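Local structure of catalase-3 (Neurospora crassa, 4AJ9) at residues S469-N473 / E474-K478; E567-A570 / S571-Q575. The protein breaks down hydrogen peroxide to water and dioxygen with a heme cofactor, and probably protects the mould from peroxide damage. All blocks are in the same frame, centred on the assembly; numbering follows the deposited sequence.

Both contacts are local, made by neighbours along one continuous run of backbone. Contact 1, residues 469-478, is partly buried and joins the loop after helix 454-468 to the start of helix 474-487. Contact 2, residues 567-575, lies at the surface of the C-terminal domain, in the loop between strands 561-566 and 575-576. Their centres are about 49 Å apart within the chain, but across the subunit interface K477 of contact 1 packs on L569 of the second subunit, so the regions meet between chains. Contact 1 combines a helix cap, a lysine and a bridging water with a packed valine pair. Contact 2 has one backbone bond across its turn, among apolar L569, A570 and V573.

Contact 1 of 2, residues S469-N473 / E474-K478; sequences SHVTN and EQVKK
The water beside K477 is gripped from three sides: it donates to S469 O and V471 O and accepts from K477 NZ at 2.9 Å. It ties the loop to the first turn of helix 474-487, where N473 is the N-cap. With CG anti to the backbone N (chi1 -176°), the N473 amide turns back over the helix start. Its OD1 takes the V476 N-H at 2.9 Å, in the plane of the amide carbonyl, with an N-H...O angle of 158°. The first helical backbone bond follows, from K477 N to N473 O at 3.3 Å. D174, on helix 174-182, accepts from the backbone N of both T472 and N473 through its carboxylate and so fixes the loop that presents the cap.

Beside the capping bond, V471 and V476 cross at about a right angle, CG1 against CG1 at 3.7 Å, while W177 also touches V471. Y401 of the third subunit packs on V476. The K477 chain runs alongside V471, its CG 3.8 Å from V471 CB, before a bend at chi3 (-69°) carries CE and NZ past the V471 carbonyl. There the ammonium group, whose positive charge would probably polarise the water and strengthen its donation to the S469 and V471 carbonyls, also forms a salt bridge: K477 NZ lies 3.5 Å from E474 OE1.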
# COMPACT_ATOMS: atom_id res chain seq x y z
N SER C 469 21.86 33.08 -14.05
CA SER C 469 21.64 34.32 -13.32
C SER C 469 20.69 34.12 -12.14
O SER C 469 20.55 35.00 -11.30
CB SER C 469 21.11 35.42 -14.26
OG SER C 469 19.72 35.31 -14.43
N HIS C 470 20.05 32.95 -12.08
CA HIS C 470 19.22 32.60 -10.92
C HIS C 470 20.03 31.99 -9.78
O HIS C 470 19.53 31.85 -8.66
CB HIS C 470 18.09 31.63 -11.30
CG HIS C 470 17.00 32.26 -12.10
ND1 HIS C 470 17.10 32.49 -13.45
CD2 HIS C 470 15.77 32.70 -11.74
CE1 HIS C 470 15.99 33.05 -13.89
NE2 HIS C 470 15.16 33.18 -12.87
N VAL C 471 21.27 31.61 -10.07
CA VAL C 471 22.12 30.97 -9.06
C VAL C 471 22.63 32.00 -8.08
O VAL C 471 23.37 32.91 -8.45
CB VAL C 471 23.31 30.24 -9.71
CG1 VAL C 471 24.20 29.61 -8.65
CG2 VAL C 471 22.80 29.18 -10.69
N THR C 472 22.22 31.87 -6.82
CA THR C 472 22.63 32.83 -5.79
C THR C 472 24.09 32.69 -5.37
O THR C 472 24.75 33.69 -5.05
CB THR C 472 21.76 32.72 -4.53
OG1 THR C 472 22.08 31.51 -3.83
CG2 THR C 472 20.28 32.72 -4.91
N ASN C 473 24.59 31.46 -5.34
CA ASN C 473 25.95 31.22 -4.85
C ASN C 473 27.00 31.61 -5.88
O ASN C 473 27.02 31.06 -6.98
CB ASN C 473 26.14 29.76 -4.44
CG ASN C 473 27.51 29.51 -3.85
OD1 ASN C 473 28.51 29.39 -4.57
ND2 ASN C 473 27.57 29.43 -2.54
N GLU C 474 27.87 32.55 -5.53
CA GLU C 474 28.86 33.05 -6.48
C GLU C 474 29.84 31.98 -6.94
O GLU C 474 30.13 31.88 -8.14
CB GLU C 474 29.62 34.26 -5.90
CG GLU C 474 30.66 34.83 -6.84
CD GLU C 474 30.10 35.92 -7.76
OE1 GLU C 474 28.90 35.86 -8.12
OE2 GLU C 474 30.87 36.83 -8.12
N GLN C 475 30.38 31.18 -6.02
CA GLN C 475 31.33 30.14 -6.43
C GLN C 475 30.72 29.17 -7.43
O GLN C 475 31.38 28.73 -8.37
CB GLN C 475 31.89 29.36 -5.23
CG GLN C 475 33.03 28.42 -5.61
CD GLN C 475 34.16 29.15 -6.33
OE1 GLN C 475 34.53 30.26 -5.94
NE2 GLN C 475 34.68 28.55 -7.39
N VAL C 476 29.45 28.82 -7.23
CA VAL C 476 28.77 27.93 -8.16
C VAL C 476 28.75 28.55 -9.56
O VAL C 476 29.06 27.87 -10.55
CB VAL C 476 27.35 27.53 -7.68
CG1 VAL C 476 26.59 26.83 -8.79
CG2 VAL C 476 27.45 26.63 -6.44
N LYS C 477 28.40 29.83 -9.67
CA LYS C 477 28.44 30.50 -10.97
C LYS C 477 29.84 30.44 -11.59
O LYS C 477 29.97 30.25 -12.79
CB LYS C 477 27.93 31.94 -10.89
CG LYS C 477 26.39 32.03 -10.90
CD LYS C 477 25.89 33.47 -10.74
CE LYS C 477 26.16 34.01 -9.35
NZ LYS C 477 25.61 35.39 -9.19
N LYS C 478 30.89 30.60 -10.77
CA LYS C 478 32.25 30.56 -11.29
C LYS C 478 32.61 29.16 -11.75
O LYS C 478 33.28 28.98 -12.76
CB LYS C 478 33.26 31.04 -10.25
CG LYS C 478 33.20 32.52 -9.96
CD LYS C 478 34.22 32.88 -8.89
CE LYS C 478 34.24 34.38 -8.62
NZ LYS C 478 35.01 34.69 -7.37
O HOH W 1 22.81 35.24 -9.72

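Contact 2 of 2, residues E567-A570 / S571-Q575; sequences EYLA and SGVDQ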
# COMPACT_ATOMS: atom_id res chain seq x y z
N GLU C 567 -14.36 41.04 -29.61
CA GLU C 567 -14.63 41.57 -28.28
C GLU C 567 -15.53 40.64 -27.48
O GLU C 567 -15.36 40.48 -26.27
CB GLU C 567 -15.28 42.95 -28.36
CG GLU C 567 -14.38 44.01 -28.99
CD GLU C 567 -14.58 44.14 -30.49
OE1 GLU C 567 -15.06 43.18 -31.13
OE2 GLU C 567 -14.25 45.22 -31.02
N TYR C 568 -16.49 40.02 -28.17
CA TYR C 568 -17.41 39.06 -27.57
C TYR C 568 -17.79 38.01 -28.60
O TYR C 568 -17.44 38.12 -29.77
CB TYR C 568 -18.67 39.74 -26.99
CG TYR C 568 -19.52 40.49 -28.00
CD1 TYR C 568 -20.50 39.85 -28.74
CD2 TYR C 568 -19.36 41.86 -28.19
CE1 TYR C 568 -21.28 40.54 -29.66
CE2 TYR C 568 -20.13 42.56 -29.11
CZ TYR C 568 -21.09 41.89 -29.83
OH TYR C 568 -21.86 42.59 -30.74
N LEU C 569 -18.51 36.98 -28.17
CA LEU C 569 -18.77 35.86 -29.05
C LEU C 569 -19.94 36.09 -30.00
O LEU C 569 -20.95 35.40 -29.91
CB LEU C 569 -19.01 34.59 -28.24
CG LEU C 569 -17.84 34.13 -27.37
CD1 LEU C 569 -18.24 32.87 -26.64
CD2 LEU C 569 -16.57 33.91 -28.21
N ALA C 570 -19.79 37.05 -30.91
CA ALA C 570 -20.80 37.24 -31.95
C ALA C 570 -20.76 36.03 -32.87
O ALA C 570 -19.91 35.15 -32.71
CB ALA C 570 -20.51 38.51 -32.72
N SER C 571 -21.68 35.97 -33.82
CA SER C 571 -21.67 34.88 -34.80
C SER C 571 -20.34 34.88 -35.54
O SER C 571 -19.89 35.91 -36.02
CB SER C 571 -22.82 35.03 -35.79
OG SER C 571 -22.78 34.01 -36.77
N GLY C 572 -19.70 33.72 -35.61
CA GLY C 572 -18.44 33.59 -36.31
C GLY C 572 -17.21 33.73 -35.43
O GLY C 572 -16.10 33.43 -35.85
N VAL C 573 -17.40 34.18 -34.19
CA VAL C 573 -16.28 34.39 -33.29
C VAL C 573 -15.97 33.15 -32.46
O VAL C 573 -16.85 32.57 -31.84
CB VAL C 573 -16.54 35.58 -32.35
CG1 VAL C 573 -15.38 35.75 -31.38
CG2 VAL C 573 -16.77 36.85 -33.17
N ASP C 574 -14.70 32.74 -32.46
CA ASP C 574 -14.31 31.52 -31.76
C ASP C 574 -13.81 31.80 -30.35
O ASP C 574 -13.87 30.91 -29.49
CB ASP C 574 -13.24 30.75 -32.54
CG ASP C 574 -13.67 30.39 -33.94
OD1 ASP C 574 -14.67 29.65 -34.08
OD2 ASP C 574 -13.01 30.82 -34.90
N GLN C 575 -13.30 33.01 -30.12
CA GLN C 575 -12.69 33.35 -28.84
C GLN C 575 -12.75 34.86 -28.63
O GLN C 575 -12.63 35.62 -29.59
CB GLN C 575 -11.23 32.88 -28.82
CG GLN C 575 -10.60 32.77 -27.45
CD GLN C 575 -9.17 32.23 -27.52
OE1 GLN C 575 -8.37 32.68 -28.34
NE2 GLN C 575 -8.85 31.28 -26.65
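A570 to V573 form a type II beta turn, closed by V573 N donating to A570 O at 3.1 Å. Just before it, L569 is the centre of an inverse gamma turn, in which A570 N reaches back to Y568 O at 2.8 Å. The two turns in succession swing the chain round between the parallel strands 561-566 and 575-576. G572 has a positive phi (94°), where a side chain would collide with the carbonyl oxygen of S571.

V573 points toward residues 567-570 and lies against the inner side of the turn. Its CG1 stands anti to the backbone N (chi1 178°) and reaches L569 CD2 at 3.9 Å; the two side chains meet at a slant. The other branch, CG2, comes to 4.1 Å from A570 CB. Both methyls also lie near the Y568 carbonyl, with CG1 3.5 Å from Y568 O. L545 of helix 544-557 touches both A570 and V573, so the small apolar patch continues onto that helix. L569 meets the second subunit, packing on L499 there and making backbone hydrogen bonds with it.

Within the loop the contact consists of backbone bonds and methyl packing. The carboxylates of E567 and D574 find their partners outside the turn: buried E567 accepts from T539 OG1 and T540 N, while D574 OD2 accepts from V564 N, tying the loop exit to strand 561-566, and pairs in a salt bridge with K552, whose charge would probably stabilise that of the aspartate.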